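Local coordinates for adhesion and penetration protein autotransporter (Haemophilus influenzae, PDB 3SYJ) that probably acts as a serine protease, promotes adherence to and invasion of host cells by binding a host structure, and self-associates to aggregate bacteria, at residues A[66-71]-A[119-124]; A[60-65]-A[128-133]; A[80-85]-A[94-99]. All blocks are in the same frame, centred on the assembly; numbering follows the deposited sequence.

How the contacts relate
Running from the N terminus, the chain passes through 60-65 and directly into 66-71, then 80-85, 94-99, 119-124 and 128-133, and the closures nest without crossing. Contact 3 closes the innermost loop, contact 1 encloses it, and contact 2 is outermost. All lie in the N-terminal protease domain. Strands 61-64 and 67-69 pair as neighbours, with Val69 N probably hydrogen-bonded to Ala61 O. Strands 79-80, 96-100 and 120-121 form a second antiparallel sheet, in which Arg120 O probably accepts from Val99 N. Contact 1 joins the two sheets, contact 3 pairs strands 79-80 and 96-100, and contact 2 brings a later loop back to strand 61-64.

Contact 1: residues A[66-71]-A[119-124]; sequences QYIVSV and PRLHKF
Tyr67 and Arg120 lie side by side and point the same way, ring and guanidinium planes only 22° apart. Arg120 has CG anti to its backbone N (chi1 -177°) and stays extended as far as NE, running its aliphatic stem past the tyrosine: CB lies 3.7 Å from Tyr67 CE1, and farther out NE lies 3.6 Å from Tyr67 OH. The polar ends find partners elsewhere. Tyr67 OH is hydrogen-bonded to Asp266 on helix 256-266, whose carboxylate also makes a weak, long ion pair with Arg120, while Arg120 NH1 bonds to Asn335 and Gly337. An aromatic ring with a hydroxyl tip and a long cationic chain suit this place, since both combine apolar flanks with a polar end. Their backbones form a single beta bridge, framed by Ile68 N to Pro119 O (3.0 Å) and Leu121 N to Gln66 O (2.8 Å). This stitch belongs to the first half of the trypsin-like domain of the S6 peptidase family, where it joins two short sheets, away from Ser218, the probable nucleophile. Ile68 crosses Pro119 at about a right angle. Its CG1, set between the backbone N and the carbonyl carbon (chi1 54°), presses on Pro119 CB at 3.4 Å, a tight fit of the isoleucine CG1 methylene on the proline ring. Its other branch, CG2, reaches Leu121 CD1 at 4.0 Å, again crosswise. Gln66 stretches beyond CG beside Arg120, and its CD meets the edge of the Phe124 ring in plane, 3.8 Å from CE1, the amide standing nearly perpendicular to that ring.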
# COMPACT_ATOMS: atom_id res chain seq x y z
N GLN A 66 8.21 51.53 39.46
CA GLN A 66 7.47 51.86 40.68
C GLN A 66 6.92 53.29 40.69
O GLN A 66 6.77 53.89 41.74
CB GLN A 66 8.32 51.60 41.94
CG GLN A 66 9.63 52.39 42.03
CD GLN A 66 10.37 52.22 43.37
OE1 GLN A 66 9.78 51.81 44.37
NE2 GLN A 66 11.66 52.55 43.39
N TYR A 67 6.63 53.83 39.51
CA TYR A 67 6.07 55.19 39.42
C TYR A 67 4.86 55.29 38.50
O TYR A 67 4.80 54.67 37.44
CB TYR A 67 7.13 56.20 38.99
CG TYR A 67 8.27 56.35 39.97
CD1 TYR A 67 8.24 57.32 40.96
CD2 TYR A 67 9.38 55.52 39.90
CE1 TYR A 67 9.28 57.46 41.85
CE2 TYR A 67 10.43 55.65 40.78
CZ TYR A 67 10.37 56.62 41.76
OH TYR A 67 11.41 56.75 42.64
N ILE A 68 3.88 56.09 38.92
CA ILE A 68 2.72 56.38 38.09
C ILE A 68 2.60 57.87 37.89
O ILE A 68 3.35 58.65 38.48
CB ILE A 68 1.42 55.85 38.72
CG1 ILE A 68 1.27 56.38 40.15
CG2 ILE A 68 1.40 54.33 38.70
CD1 ILE A 68 -0.06 56.04 40.79
N VAL A 69 1.66 58.27 37.04
CA VAL A 69 1.41 59.69 36.79
C VAL A 69 -0.09 59.95 36.83
O VAL A 69 -0.89 59.11 36.40
CB VAL A 69 1.99 60.14 35.44
CG1 VAL A 69 1.15 59.61 34.28
CG2 VAL A 69 2.08 61.65 35.37
N SER A 70 -0.48 61.10 37.37
CA SER A 70 -1.88 61.48 37.48
C SER A 70 -1.95 62.96 37.86
O SER A 70 -0.92 63.62 37.90
CB SER A 70 -2.59 60.63 38.55
OG SER A 70 -3.99 60.81 38.51
N VAL A 71 -3.15 63.48 38.11
CA VAL A 71 -3.27 64.87 38.56
C VAL A 71 -3.21 64.97 40.09
O VAL A 71 -3.67 64.07 40.80
CB VAL A 71 -4.59 65.57 38.03
CG1 VAL A 71 -4.51 65.84 36.53
CG2 VAL A 71 -5.83 64.74 38.38
N PRO A 119 3.34 59.76 41.67
CA PRO A 119 3.37 58.87 42.83
C PRO A 119 4.38 57.73 42.71
O PRO A 119 4.57 57.16 41.63
CB PRO A 119 1.95 58.30 42.88
CG PRO A 119 1.11 59.32 42.20
CD PRO A 119 1.98 59.90 41.12
N ARG A 120 5.03 57.42 43.82
CA ARG A 120 5.93 56.28 43.94
C ARG A 120 5.16 55.16 44.64
O ARG A 120 4.45 55.41 45.61
CB ARG A 120 7.17 56.68 44.76
CG ARG A 120 8.24 55.62 44.91
CD ARG A 120 9.30 56.05 45.91
NE ARG A 120 10.52 55.26 45.80
CZ ARG A 120 11.39 55.07 46.80
NH1 ARG A 120 11.18 55.62 47.98
NH2 ARG A 120 12.47 54.33 46.60
N LEU A 121 5.29 53.94 44.12
CA LEU A 121 4.59 52.77 44.66
C LEU A 121 5.52 51.99 45.58
O LEU A 121 6.73 52.13 45.50
CB LEU A 121 4.11 51.88 43.52
CG LEU A 121 3.24 52.61 42.49
CD1 LEU A 121 2.86 51.68 41.34
CD2 LEU A 121 2.01 53.17 43.16
N HIS A 122 4.96 51.15 46.44
CA HIS A 122 5.78 50.45 47.42
C HIS A 122 6.47 49.21 46.86
O HIS A 122 7.42 48.71 47.45
CB HIS A 122 4.99 50.15 48.71
CG HIS A 122 4.15 48.92 48.65
ND1 HIS A 122 3.18 48.72 47.68
CD2 HIS A 122 4.10 47.83 49.46
CE1 HIS A 122 2.59 47.56 47.89
NE2 HIS A 122 3.13 47.00 48.96
N LYS A 123 6.01 48.74 45.70
CA LYS A 123 6.61 47.58 45.04
C LYS A 123 6.84 47.81 43.55
O LYS A 123 6.11 48.58 42.93
CB LYS A 123 5.72 46.35 45.21
CG LYS A 123 5.62 45.82 46.62
CD LYS A 123 6.88 45.08 47.04
CE LYS A 123 6.71 44.48 48.43
NZ LYS A 123 7.88 43.65 48.84
N PHE A 124 7.84 47.14 42.98
CA PHE A 124 8.00 47.12 41.52
C PHE A 124 6.78 46.44 40.92
O PHE A 124 6.35 45.39 41.41
CB PHE A 124 9.24 46.32 41.09
CG PHE A 124 10.55 46.99 41.41
CD1 PHE A 124 10.59 48.28 41.89
CD2 PHE A 124 11.74 46.32 41.18
CE1 PHE A 124 11.81 48.89 42.16
CE2 PHE A 124 12.97 46.93 41.45
CZ PHE A 124 13.00 48.21 41.94

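Contact 2: residues A[60-65]-A[128-133]; sequences AALVEN and AAPIDM
The flat amide of Asn65 meets the puckered ring of Pro130, ND2 resting 3.4 Å from Pro130 CG as the two side chains cross at a slant. Next to it the carboxylate of Glu64 is approached from above its plane: Asn65 N donates to Glu64 OE2 (2.7 Å) from 65° out of that plane, folding the acid back onto the N-H of the residue that follows it. Here a loop packs along strand 61-64 of the N-terminal, trypsin-like protease domain. The loop is anchored by one backbone bond, Ile131 N to Leu62 O, 2.8 Å long and nearly straight at 169°. Pro130 suits its place because it brings a rigid, apolar ring against a turning backbone, with CG 3.3 Å from Glu64 C. Leu62 has CG anti to its backbone N (chi1 -168°) and reaches past the proline to Ala128, where CD2 comes within 3.6 Å of Ala128 O. Phe259 of helix 256-266 touches both Val63 and Glu64, while Ile131 and Ala61 both rest on Ile234 of strand 231-238. Met133 is long and flexible enough to reach back to the strand: beyond CG its chain is extended, and its methyl CE ends tightly against the branched Val63, 3.4 Å from CG1.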
# COMPACT_ATOMS: atom_id res chain seq x y z
N ALA A 60 -4.64 56.57 36.53
CA ALA A 60 -3.17 56.64 36.46
C ALA A 60 -2.54 55.69 35.45
O ALA A 60 -3.14 54.70 35.03
CB ALA A 60 -2.55 56.44 37.84
N ALA A 61 -1.30 55.99 35.08
CA ALA A 61 -0.58 55.16 34.13
C ALA A 61 0.84 54.89 34.61
O ALA A 61 1.46 55.72 35.28
CB ALA A 61 -0.57 55.82 32.75
N LEU A 62 1.34 53.70 34.28
CA LEU A 62 2.64 53.24 34.76
C LEU A 62 3.78 53.78 33.88
O LEU A 62 3.92 53.37 32.72
CB LEU A 62 2.66 51.71 34.81
CG LEU A 62 3.81 51.00 35.53
CD1 LEU A 62 3.80 51.26 37.04
CD2 LEU A 62 3.75 49.52 35.24
N VAL A 63 4.58 54.69 34.43
CA VAL A 63 5.64 55.33 33.66
C VAL A 63 7.05 54.84 34.04
O VAL A 63 8.03 55.12 33.34
CB VAL A 63 5.58 56.88 33.78
CG1 VAL A 63 4.24 57.42 33.29
CG2 VAL A 63 5.82 57.30 35.22
N GLU A 64 7.15 54.11 35.15
CA GLU A 64 8.39 53.43 35.51
C GLU A 64 8.00 52.21 36.33
O GLU A 64 6.81 52.00 36.59
CB GLU A 64 9.31 54.34 36.31
CG GLU A 64 10.72 54.48 35.71
CD GLU A 64 11.46 53.15 35.58
OE1 GLU A 64 12.04 52.89 34.49
OE2 GLU A 64 11.47 52.36 36.55
N ASN A 65 8.98 51.41 36.74
CA ASN A 65 8.70 50.19 37.48
C ASN A 65 7.92 50.43 38.78
O ASN A 65 7.07 49.62 39.16
CB ASN A 65 9.99 49.41 37.75
CG ASN A 65 10.65 48.92 36.47
OD1 ASN A 65 11.87 48.98 36.32
ND2 ASN A 65 9.83 48.43 35.53
N ALA A 128 2.91 44.47 34.07
CA ALA A 128 3.01 45.21 32.81
C ALA A 128 4.30 46.02 32.73
O ALA A 128 4.83 46.48 33.75
CB ALA A 128 1.80 46.14 32.66
N ALA A 129 4.80 46.20 31.51
CA ALA A 129 5.97 47.02 31.28
C ALA A 129 5.55 48.47 31.28
O ALA A 129 4.54 48.82 30.66
CB ALA A 129 6.60 46.66 29.94
N PRO A 130 6.29 49.34 31.97
CA PRO A 130 5.95 50.76 31.99
C PRO A 130 5.95 51.34 30.58
O PRO A 130 6.51 50.73 29.67
CB PRO A 130 7.09 51.39 32.80
CG PRO A 130 7.64 50.28 33.62
CD PRO A 130 7.48 49.04 32.79
N ILE A 131 5.33 52.50 30.41
CA ILE A 131 5.31 53.16 29.12
C ILE A 131 6.21 54.39 29.16
O ILE A 131 6.31 55.06 30.19
CB ILE A 131 3.86 53.55 28.69
CG1 ILE A 131 3.81 53.93 27.22
CG2 ILE A 131 3.31 54.68 29.55
CD1 ILE A 131 2.46 53.71 26.59
N ASP A 132 6.87 54.68 28.04
CA ASP A 132 7.72 55.85 27.95
C ASP A 132 6.89 57.12 27.84
O ASP A 132 5.76 57.09 27.35
CB ASP A 132 8.66 55.75 26.75
CG ASP A 132 9.70 54.66 26.92
OD1 ASP A 132 9.76 54.06 28.01
OD2 ASP A 132 10.45 54.41 25.96
N MET A 133 7.46 58.23 28.30
CA MET A 133 6.87 59.55 28.16
C MET A 133 7.36 60.32 26.91
O MET A 133 8.49 60.14 26.46
CB MET A 133 7.20 60.39 29.38
CG MET A 133 6.74 59.80 30.69
SD MET A 133 7.03 60.99 31.99
CE MET A 133 6.19 60.20 33.36

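Contact 3: residues A[80-85]-A[94-99]; sequences VDFGAE and FTYKIV
Phe82 and Phe94 share a water across the contact: it accepts from Phe82 N at 2.8 Å and donates to Phe94 O at 2.7 Å, bridging the two backbones where they are too far apart to bond directly. Phe94 O is also brushed by Asp81 CB, 3.3 Å away. Two residues along, the backbones meet without help. Val80 and Tyr96 are an antiparallel hydrogen-bonded pair, with Val80 N to Tyr96 O and Tyr96 N to Val80 O both 2.9 Å, the second lying almost in line with the carbonyl it meets. Their side chains leave on the same face of the sheet and cross at about a right angle, Val80 CG2 being 4.2 Å from Tyr96 CB; Leu121 of strand 120-121 packs on both, and a beta-branched valine fits such a buried strand position well. Tyr96 is bordered by two phenylalanines. Phe82 presents its edge, with Tyr96 CD2 in its ring plane and 3.8 Å from Phe82 CD2, and the rings are inclined at 59°. Phe94, from the same strand segment, instead places CD2 over the centre of a tyrosine face, 3.3 Å above the plane. The tyrosine hydroxyl is bonded to Glu127 and to Arg403, and Phe94 makes a cation-pi contact with that same arginine, which lies on strand 403-407; an aromatic with a polar tip thus serves both the apolar packing and the border with the parallel strands beyond. Two successive antiparallel strands joined by a long loop are a beta hairpin, here in the N-terminal part of a trypsin-like protease domain, the Hap passenger's peptidase S6 module.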
# COMPACT_ATOMS: atom_id res chain seq x y z
N VAL A 80 -3.02 51.55 43.53
CA VAL A 80 -3.49 51.21 42.19
C VAL A 80 -3.35 49.72 41.98
O VAL A 80 -2.61 49.05 42.70
CB VAL A 80 -2.71 51.97 41.09
CG1 VAL A 80 -3.06 53.45 41.11
CG2 VAL A 80 -1.21 51.77 41.27
N ASP A 81 -4.05 49.18 40.99
CA ASP A 81 -3.82 47.80 40.59
C ASP A 81 -3.94 47.66 39.08
O ASP A 81 -4.41 48.57 38.41
CB ASP A 81 -4.74 46.82 41.33
CG ASP A 81 -6.21 47.10 41.10
OD1 ASP A 81 -6.55 48.15 40.51
OD2 ASP A 81 -7.04 46.27 41.53
N PHE A 82 -3.51 46.52 38.56
CA PHE A 82 -3.37 46.34 37.12
C PHE A 82 -3.85 44.97 36.70
O PHE A 82 -4.07 44.10 37.54
CB PHE A 82 -1.91 46.51 36.71
CG PHE A 82 -1.32 47.83 37.11
CD1 PHE A 82 -1.42 48.94 36.28
CD2 PHE A 82 -0.65 47.97 38.32
CE1 PHE A 82 -0.88 50.16 36.65
CE2 PHE A 82 -0.11 49.18 38.70
CZ PHE A 82 -0.22 50.28 37.86
N GLY A 83 -4.00 44.77 35.39
CA GLY A 83 -4.36 43.47 34.86
C GLY A 83 -5.66 43.50 34.10
O GLY A 83 -5.97 44.47 33.40
N ALA A 84 -6.43 42.43 34.24
CA ALA A 84 -7.70 42.31 33.55
C ALA A 84 -8.86 42.53 34.50
O ALA A 84 -8.70 42.47 35.73
CB ALA A 84 -7.80 40.95 32.89
N GLU A 85 -10.03 42.81 33.93
CA GLU A 85 -11.24 43.07 34.71
C GLU A 85 -11.73 41.75 35.27
O GLU A 85 -11.46 40.70 34.72
CB GLU A 85 -12.33 43.65 33.81
CG GLU A 85 -12.94 42.62 32.84
CD GLU A 85 -13.94 43.23 31.87
OE1 GLU A 85 -14.29 44.41 32.03
OE2 GLU A 85 -14.39 42.52 30.95
N PHE A 94 -2.85 42.46 42.62
CA PHE A 94 -2.02 42.98 43.69
C PHE A 94 -2.27 44.47 43.91
O PHE A 94 -2.38 45.24 42.95
CB PHE A 94 -0.55 42.72 43.38
CG PHE A 94 0.39 43.04 44.50
CD1 PHE A 94 0.53 42.17 45.58
CD2 PHE A 94 1.14 44.20 44.48
CE1 PHE A 94 1.39 42.47 46.62
CE2 PHE A 94 2.00 44.50 45.51
CZ PHE A 94 2.13 43.63 46.59
N THR A 95 -2.36 44.88 45.17
CA THR A 95 -2.58 46.27 45.50
C THR A 95 -1.25 46.99 45.69
O THR A 95 -0.55 46.76 46.69
CB THR A 95 -3.45 46.41 46.77
OG1 THR A 95 -4.69 45.70 46.59
CG2 THR A 95 -3.75 47.87 47.07
N TYR A 96 -0.88 47.82 44.73
CA TYR A 96 0.34 48.61 44.84
C TYR A 96 0.04 49.91 45.58
O TYR A 96 -0.84 50.66 45.17
CB TYR A 96 0.91 48.92 43.45
CG TYR A 96 1.38 47.68 42.72
CD1 TYR A 96 2.64 47.15 42.97
CD2 TYR A 96 0.57 47.04 41.80
CE1 TYR A 96 3.07 46.00 42.33
CE2 TYR A 96 0.98 45.91 41.15
CZ TYR A 96 2.23 45.39 41.42
OH TYR A 96 2.64 44.26 40.77
N LYS A 97 0.76 50.16 46.67
CA LYS A 97 0.50 51.33 47.52
C LYS A 97 1.36 52.54 47.19
O LYS A 97 2.57 52.43 47.01
CB LYS A 97 0.71 50.98 48.99
CG LYS A 97 -0.16 49.86 49.52
CD LYS A 97 0.30 49.42 50.91
CE LYS A 97 -0.47 48.19 51.38
NZ LYS A 97 -0.03 47.75 52.73
N ILE A 98 0.73 53.71 47.16
CA ILE A 98 1.45 54.97 47.02
C ILE A 98 2.17 55.30 48.33
O ILE A 98 1.55 55.33 49.40
CB ILE A 98 0.46 56.12 46.68
CG1 ILE A 98 -0.05 55.97 45.24
CG2 ILE A 98 1.12 57.49 46.89
CD1 ILE A 98 -1.25 56.85 44.91
N VAL A 99 3.48 55.53 48.25
CA VAL A 99 4.28 55.85 49.43
C VAL A 99 4.74 57.30 49.39
O VAL A 99 5.22 57.83 50.39
CB VAL A 99 5.51 54.92 49.55
CG1 VAL A 99 5.07 53.47 49.59
CG2 VAL A 99 6.47 55.15 48.38
O HOH W 1 -2.23 44.70 40.34